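Local coordinates for beta-ketoacyl-[acyl-carrier-protein] synthase FabY (Pseudomonas aeruginosa, PDB 4CW4), which catalyses the condensation of acetyl-CoA with malonyl-ACP to form acetoacetyl-ACP, the primer of fatty acid biosynthesis, at residues A[28-32]-A[44-48]. Numbering follows the deposited sequence.
Sequences HGFRR and QETLA
The guanidinium of Arg31 meets Thr46 with one face and Glu45 with its edge: Thr46 OG1 sits over the plane, 3.3 Å from Arg31 CZ, whereas Glu45 OE1 lies in it. On that same face the His28 ring is set against the guanidinium with an offset, His28 ND1 3.3 Å above the guanidinium plane and Arg31 NH2 3.0 Å above the imidazole, toward its rim. Thr46 OG1 packs there at too poor an angle to hydrogen-bond to Arg31. At the ring's edge, His28 ND1 and Thr46 OG1 share a hydrogen bond of 3.0 Å in which either may be the donor; OG1 has a weak one to the Ala42 carbonyl. The in-plane approach makes a nearly linear salt bridge, Arg31 NH1 to Glu45 OE1 2.8 Å (178° at the hydrogen), using the carboxylate's anti lone pair. A water at the same edge accepts from Arg31 NH2 and donates to Glu45 OE1. Helices 28-33 and 40-53 belong to the N-terminal part of a thiolase-like ketosynthase chain, away from the annotated active-site residues; the segment axes cross at -108°, 9.6 Å apart. With CG anti to the backbone N (chi1 -176°), the extended Glu45 chain carries its carboxylate to the Arg31 edge. His28 NE2 is hydrogen-bonded to Asp586 OD1, and Arg31 NH2 and NH1 donate to the carbonyls of Phe26 and Ala42, fixing the rotation of both flat groups.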
ATOM      1  N   HIS A  28     -17.654  21.940  -8.434  1.00  9.51           N
ATOM      2  CA  HIS A  28     -18.752  21.415  -9.262  1.00  9.50           C
ATOM      3  C   HIS A  28     -19.411  20.164  -8.704  1.00  8.92           C
ATOM      4  O   HIS A  28     -20.627  20.081  -8.691  1.00  9.30           O
ATOM      5  CB  HIS A  28     -18.304  21.184 -10.695  1.00  9.35           C
ATOM      6  CG  HIS A  28     -18.060  22.456 -11.431  1.00 10.52           C
ATOM      7  ND1 HIS A  28     -19.087  23.268 -11.866  1.00 11.45           N
ATOM      8  CD2 HIS A  28     -16.911  23.078 -11.778  1.00 10.55           C
ATOM      9  CE1 HIS A  28     -18.577  24.332 -12.459  1.00 11.02           C
ATOM     10  NE2 HIS A  28     -17.256  24.245 -12.408  1.00 10.68           N
ATOM     11  N   GLY A  29     -18.622  19.212  -8.203  1.00  9.62           N
ATOM     12  CA  GLY A  29     -19.193  18.004  -7.618  1.00 10.32           C
ATOM     13  C   GLY A  29     -20.043  18.330  -6.402  1.00  8.82           C
ATOM     14  O   GLY A  29     -21.133  17.805  -6.227  1.00  9.18           O
ATOM     15  N   PHE A  30     -19.530  19.218  -5.554  1.00  8.71           N
ATOM     16  CA  PHE A  30     -20.272  19.695  -4.404  1.00  8.74           C
ATOM     17  C   PHE A  30     -21.588  20.289  -4.849  1.00  9.09           C
ATOM     18  O   PHE A  30     -22.645  19.991  -4.290  1.00  9.81           O
ATOM     19  CB  PHE A  30     -19.446  20.738  -3.645  1.00  9.90           C
ATOM     20  CG  PHE A  30     -20.181  21.370  -2.499  1.00  9.45           C
ATOM     21  CD1 PHE A  30     -20.252  20.739  -1.274  1.00  9.95           C
ATOM     22  CD2 PHE A  30     -20.809  22.585  -2.644  1.00 10.14           C
ATOM     23  CE1 PHE A  30     -20.914  21.327  -0.214  1.00 10.64           C
ATOM     24  CE2 PHE A  30     -21.499  23.155  -1.590  1.00 11.06           C
ATOM     25  CZ  PHE A  30     -21.565  22.519  -0.381  1.00 11.62           C
ATOM     26  N   ARG A  31     -21.535  21.118  -5.876  1.00  9.08           N
ATOM     27  CA  ARG A  31     -22.748  21.756  -6.347  1.00 10.67           C
ATOM     28  C   ARG A  31     -23.767  20.729  -6.831  1.00 10.07           C
ATOM     29  O   ARG A  31     -24.958  20.904  -6.616  1.00 10.85           O
ATOM     30  CB  ARG A  31     -22.454  22.770  -7.442  1.00 11.33           C
ATOM     31  CG  ARG A  31     -21.904  24.078  -6.932  1.00 12.94           C
ATOM     32  CD  ARG A  31     -21.752  25.031  -8.101  1.00 15.06           C
ATOM     33  NE  ARG A  31     -20.388  25.090  -8.543  1.00 14.96           N
ATOM     34  CZ  ARG A  31     -19.968  25.811  -9.583  1.00 14.65           C
ATOM     35  NH1 ARG A  31     -20.830  26.391 -10.408  1.00 14.17           N
ATOM     36  NH2 ARG A  31     -18.682  25.887  -9.838  1.00 15.94           N
ATOM     37  N   ARG A  32     -23.322  19.676  -7.508  1.00 10.08           N
ATOM     38  CA  ARG A  32     -24.260  18.620  -7.899  1.00  9.95           C
ATOM     39  C   ARG A  32     -24.930  18.024  -6.657  1.00 10.03           C
ATOM     40  O   ARG A  32     -26.135  17.731  -6.674  1.00  9.56           O
ATOM     41  CB  ARG A  32     -23.562  17.516  -8.696  1.00  9.59           C
ATOM     42  CG  ARG A  32     -24.373  16.210  -8.835  1.00 10.15           C
ATOM     43  CD  ARG A  32     -25.615  16.410  -9.652  1.00 11.30           C
ATOM     44  NE  ARG A  32     -26.448  15.211  -9.720  1.00 11.11           N
ATOM     45  CZ  ARG A  32     -27.494  14.954  -8.935  1.00 10.73           C
ATOM     46  NH1 ARG A  32     -27.829  15.792  -7.969  1.00 11.77           N
ATOM     47  NH2 ARG A  32     -28.193  13.835  -9.104  1.00 11.54           N
ATOM     48  N   GLN A  44     -26.947  26.154 -13.033  1.00 13.57           N
ATOM     49  CA  GLN A  44     -26.997  25.991 -14.477  1.00 14.86           C
ATOM     50  C   GLN A  44     -25.594  25.834 -15.052  1.00 13.82           C
ATOM     51  O   GLN A  44     -25.380  25.094 -16.008  1.00 15.24           O
ATOM     52  CB  GLN A  44     -27.750  27.159 -15.112  1.00 16.86           C
ATOM     53  CG  GLN A  44     -29.242  27.088 -14.808  1.00 18.56           C
ATOM     54  CD  GLN A  44     -29.986  28.411 -14.987  1.00 20.73           C
ATOM     55  OE1 GLN A  44     -29.428  29.437 -15.401  1.00 21.78           O
ATOM     56  NE2 GLN A  44     -31.262  28.386 -14.656  1.00 21.68           N
ATOM     57  N   GLU A  45     -24.619  26.508 -14.459  1.00 13.00           N
ATOM     58  CA  GLU A  45     -23.239  26.352 -14.893  1.00 12.13           C
ATOM     59  C   GLU A  45     -22.755  24.915 -14.659  1.00 11.79           C
ATOM     60  O   GLU A  45     -22.153  24.294 -15.535  1.00 12.68           O
ATOM     61  CB  GLU A  45     -22.328  27.313 -14.132  1.00 12.73           C
ATOM     62  CG  GLU A  45     -20.893  27.253 -14.617  1.00 13.85           C
ATOM     63  CD  GLU A  45     -19.976  28.143 -13.817  1.00 14.66           C
ATOM     64  OE1 GLU A  45     -19.861  27.945 -12.576  1.00 15.08           O
ATOM     65  OE2 GLU A  45     -19.373  29.044 -14.436  1.00 17.46           O
ATOM     66  N   THR A  46     -23.001  24.386 -13.470  1.00 11.35           N
ATOM     67  CA  THR A  46     -22.600  23.011 -13.169  1.00 11.51           C
ATOM     68  C   THR A  46     -23.323  22.005 -14.053  1.00 11.71           C
ATOM     69  O   THR A  46     -22.698  21.077 -14.550  1.00 11.60           O
ATOM     70  CB  THR A  46     -22.819  22.703 -11.695  1.00 11.22           C
ATOM     71  OG1 THR A  46     -21.908  23.491 -10.916  1.00 10.63           O
ATOM     72  CG2 THR A  46     -22.583  21.229 -11.399  1.00 11.69           C
ATOM     73  N   LEU A  47     -24.624  22.183 -14.241  1.00 10.94           N
ATOM     74  CA  LEU A  47     -25.391  21.324 -15.146  1.00 12.21           C
ATOM     75  C   LEU A  47     -24.881  21.362 -16.580  1.00 12.49           C
ATOM     76  O   LEU A  47     -24.776  20.320 -17.228  1.00 13.53           O
ATOM     77  CB  LEU A  47     -26.890  21.641 -15.099  1.00 13.15           C
ATOM     78  CG  LEU A  47     -27.639  21.314 -13.802  1.00 14.49           C
ATOM     79  CD1 LEU A  47     -29.117  21.734 -13.893  1.00 14.49           C
ATOM     80  CD2 LEU A  47     -27.525  19.854 -13.421  1.00 16.60           C
ATOM     81  N   ALA A  48     -24.568  22.552 -17.082  1.00 12.51           N
ATOM     82  CA  ALA A  48     -23.986  22.650 -18.405  1.00 13.02           C
ATOM     83  C   ALA A  48     -22.674  21.874 -18.494  1.00 12.60           C
ATOM     84  O   ALA A  48     -22.427  21.140 -19.453  1.00 13.25           O
ATOM     85  CB  ALA A  48     -23.771  24.105 -18.779  1.00 13.39           C
TER
HETATM   86  O   HOH W   1     -17.376  27.695 -11.507  1.00 14.00           O